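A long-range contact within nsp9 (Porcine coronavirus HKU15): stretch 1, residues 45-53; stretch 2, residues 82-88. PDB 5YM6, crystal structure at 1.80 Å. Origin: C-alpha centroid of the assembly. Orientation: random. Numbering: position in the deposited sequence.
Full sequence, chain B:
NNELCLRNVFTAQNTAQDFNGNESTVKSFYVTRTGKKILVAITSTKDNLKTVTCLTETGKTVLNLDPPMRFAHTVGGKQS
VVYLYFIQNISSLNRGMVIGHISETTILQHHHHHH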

# COMPACT_ATOMS: atom_id res chain seq x y z
N THR B 45 3.78 -20.70 -7.37
CA THR B 45 3.13 -21.19 -8.57
C THR B 45 2.03 -22.20 -8.21
O THR B 45 1.25 -22.61 -9.07
N LYS B 46 1.97 -22.60 -6.95
CA LYS B 46 0.96 -23.56 -6.50
C LYS B 46 -0.33 -22.83 -6.12
O LYS B 46 -0.27 -21.78 -5.46
N ASP B 47 -1.48 -23.38 -6.50
CA ASP B 47 -2.75 -22.72 -6.20
C ASP B 47 -3.46 -23.32 -4.98
O ASP B 47 -4.57 -22.89 -4.64
N ASN B 48 -2.82 -24.26 -4.30
CA ASN B 48 -3.47 -25.00 -3.22
C ASN B 48 -2.83 -24.84 -1.85
O ASN B 48 -2.96 -25.73 -1.01
N LEU B 49 -2.16 -23.72 -1.60
CA LEU B 49 -1.52 -23.53 -0.31
C LEU B 49 -2.55 -23.18 0.77
O LEU B 49 -3.49 -22.43 0.52
N LYS B 50 -2.35 -23.72 1.96
CA LYS B 50 -3.27 -23.48 3.06
C LYS B 50 -2.63 -22.72 4.22
O LYS B 50 -3.26 -21.85 4.82
N THR B 51 -1.39 -23.05 4.55
CA THR B 51 -0.72 -22.39 5.66
C THR B 51 0.71 -22.04 5.32
O THR B 51 1.27 -22.56 4.34
N VAL B 52 1.30 -21.16 6.12
CA VAL B 52 2.70 -20.83 5.95
C VAL B 52 3.34 -20.81 7.33
O VAL B 52 2.73 -20.38 8.31
N THR B 53 4.55 -21.33 7.41
CA THR B 53 5.26 -21.35 8.68
C THR B 53 6.14 -20.12 8.79
O THR B 53 6.92 -19.81 7.90
N VAL B 82 1.21 -16.79 -11.43
CA VAL B 82 1.63 -16.77 -10.03
C VAL B 82 0.40 -16.63 -9.14
O VAL B 82 -0.59 -16.04 -9.57
N TYR B 83 0.43 -17.16 -7.92
CA TYR B 83 -0.66 -16.92 -6.98
C TYR B 83 -0.19 -16.16 -5.76
O TYR B 83 0.79 -16.53 -5.13
N LEU B 84 -0.90 -15.09 -5.44
CA LEU B 84 -0.61 -14.26 -4.28
C LEU B 84 -1.56 -14.64 -3.16
O LEU B 84 -2.79 -14.71 -3.37
N TYR B 85 -1.01 -14.91 -1.98
CA TYR B 85 -1.81 -15.25 -0.81
C TYR B 85 -1.50 -14.26 0.29
O TYR B 85 -0.33 -14.16 0.69
N PHE B 86 -2.51 -13.56 0.79
CA PHE B 86 -2.31 -12.74 1.97
C PHE B 86 -2.45 -13.60 3.21
O PHE B 86 -3.20 -14.58 3.23
N ILE B 87 -1.70 -13.25 4.24
CA ILE B 87 -1.79 -13.94 5.52
C ILE B 87 -3.11 -13.51 6.18
O ILE B 87 -3.49 -12.35 6.09
N GLN B 88 -3.81 -14.46 6.81
CA GLN B 88 -5.13 -14.18 7.35
C GLN B 88 -5.08 -13.03 8.36
O GLN B 88 -4.17 -12.96 9.18

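Side-chain packing between residues 45-53 and 82-88 of nsp9, where two tyrosines of the second stretch meet the loop and early strand of the first. Alternation along the strand of stretch 2 turns the CA-to-CB bonds of Y83 and Y85 toward stretch 1, while L84 and F86 lie out of its reach. The toward-pointing CA-to-CB bonds and chi1 m (-60° and -58°) carry both rings to the 45-49 segment; chi2 (-83° and 77°) sets the tilt of their faces. Y85, buried, contributes most to the contact. Its hydroxyl reaches into the turn of backbone between K46 and L49: OH donates to K46 O at 2.6 Å and accepts from L49 N at 3.2 Å, the latter with a nearly linear N-H...O angle of 170°. One hydroxyl thus satisfies two main-chain groups three residues apart and pins the loop where it enters the strand. N48 N also lies 3.2 Å from Y85 OH, but its angle is too poor for a hydrogen bond. The CA-to-CB bond of L49 (chi1 m, chi2 t) points toward stretch 2 and sets CB over one face of the Y85 ring, 3.6 Å from Y85 CZ, in a CH-pi contact. Y83 is packed similarly by D47: the backbone sets D47 CB over a face of the Y83 ring, 3.6 Å from its centroid and 16° off the normal, and chi1 p (71°) leaves the carboxylate farther from the ring. T45 O approaches the edge of the same ring, 3.5 Å from Y83 CE2; the CA-to-CB bond of T45 points away. K46 likewise contributes backbone; its CA-to-CB bond points away, and NZ is hydrogen-bonded elsewhere in the structure. Farther along, the CA-to-CB bond of V52 (chi1 p) points toward stretch 2, and that of I87 (chi1 -88°, chi2 p) runs sideways, though the side-chain end comes nearer; V52 CG1 and I87 CG1 meet at 4.1 Å, a looser apolar contact.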

# COMPACT_ATOMS: atom_id res chain seq x y z
CB THR B 45 4.13 -21.82 -9.54
OG1 THR B 45 4.89 -22.82 -8.85
CG2 THR B 45 5.08 -20.76 -10.08
CB LYS B 46 1.46 -24.39 -5.31
CG LYS B 46 2.65 -25.30 -5.61
CD LYS B 46 2.95 -26.22 -4.42
CE LYS B 46 1.73 -27.08 -4.07
NZ LYS B 46 1.86 -27.90 -2.82
CB ASP B 47 -3.68 -22.75 -7.43
CG ASP B 47 -4.23 -24.15 -7.75
OD1 ASP B 47 -3.80 -25.17 -7.16
OD2 ASP B 47 -5.11 -24.23 -8.64
CB ASN B 48 -3.55 -26.49 -3.57
CG ASN B 48 -2.18 -27.11 -3.80
OD1 ASN B 48 -1.27 -26.46 -4.29
ND2 ASN B 48 -2.02 -28.39 -3.43
CB LEU B 49 -0.44 -22.44 -0.38
CG LEU B 49 0.65 -22.73 -1.43
CD1 LEU B 49 1.74 -21.68 -1.36
CD2 LEU B 49 1.24 -24.13 -1.24
CB LYS B 50 -3.84 -24.81 3.57
CG LYS B 50 -4.80 -24.66 4.74
CD LYS B 50 -5.29 -26.01 5.22
CE LYS B 50 -6.12 -25.88 6.49
NZ LYS B 50 -6.53 -27.22 6.99
CB THR B 51 -0.73 -23.26 6.96
OG1 THR B 51 0.03 -24.47 6.76
CG2 THR B 51 -2.14 -23.61 7.38
CB VAL B 52 2.90 -19.50 5.21
CG1 VAL B 52 2.26 -18.34 5.98
CG2 VAL B 52 4.38 -19.24 4.97
CB THR B 53 6.11 -22.61 8.83
OG1 THR B 53 5.24 -23.74 8.91
CG2 THR B 53 6.95 -22.54 10.09
CB VAL B 82 2.60 -15.58 -9.76
CG1 VAL B 82 3.24 -15.71 -8.40
CG2 VAL B 82 3.67 -15.51 -10.85
CB TYR B 83 -1.29 -18.23 -6.54
CG TYR B 83 -1.86 -18.98 -7.71
CD1 TYR B 83 -3.13 -18.69 -8.21
CD2 TYR B 83 -1.11 -19.95 -8.35
CE1 TYR B 83 -3.63 -19.38 -9.31
CE2 TYR B 83 -1.60 -20.64 -9.43
CZ TYR B 83 -2.86 -20.35 -9.91
OH TYR B 83 -3.32 -21.05 -11.00
CB LEU B 84 -0.77 -12.77 -4.64
CG LEU B 84 -0.72 -11.75 -3.49
CD1 LEU B 84 0.68 -11.61 -2.96
CD2 LEU B 84 -1.24 -10.38 -3.94
CB TYR B 85 -1.51 -16.64 -0.26
CG TYR B 85 -1.66 -17.83 -1.17
CD1 TYR B 85 -0.70 -18.13 -2.13
CD2 TYR B 85 -2.71 -18.72 -0.99
CE1 TYR B 85 -0.82 -19.25 -2.93
CE2 TYR B 85 -2.82 -19.85 -1.78
CZ TYR B 85 -1.88 -20.11 -2.75
OH TYR B 85 -1.99 -21.23 -3.53
CB PHE B 86 -3.29 -11.58 2.03
CG PHE B 86 -2.95 -10.48 1.07
CD1 PHE B 86 -1.84 -9.70 1.29
CD2 PHE B 86 -3.72 -10.27 -0.05
CE1 PHE B 86 -1.51 -8.69 0.41
CE2 PHE B 86 -3.40 -9.26 -0.93
CZ PHE B 86 -2.29 -8.48 -0.70
CB ILE B 87 -0.57 -13.63 6.42
CG1 ILE B 87 0.58 -14.61 6.13
CG2 ILE B 87 -0.92 -13.75 7.90
CD1 ILE B 87 1.10 -14.58 4.72
CB GLN B 88 -5.74 -15.42 7.99
CG GLN B 88 -7.17 -15.16 8.47
CD GLN B 88 -7.90 -16.41 8.93
OE1 GLN B 88 -7.28 -17.33 9.46
NE2 GLN B 88 -9.21 -16.43 8.74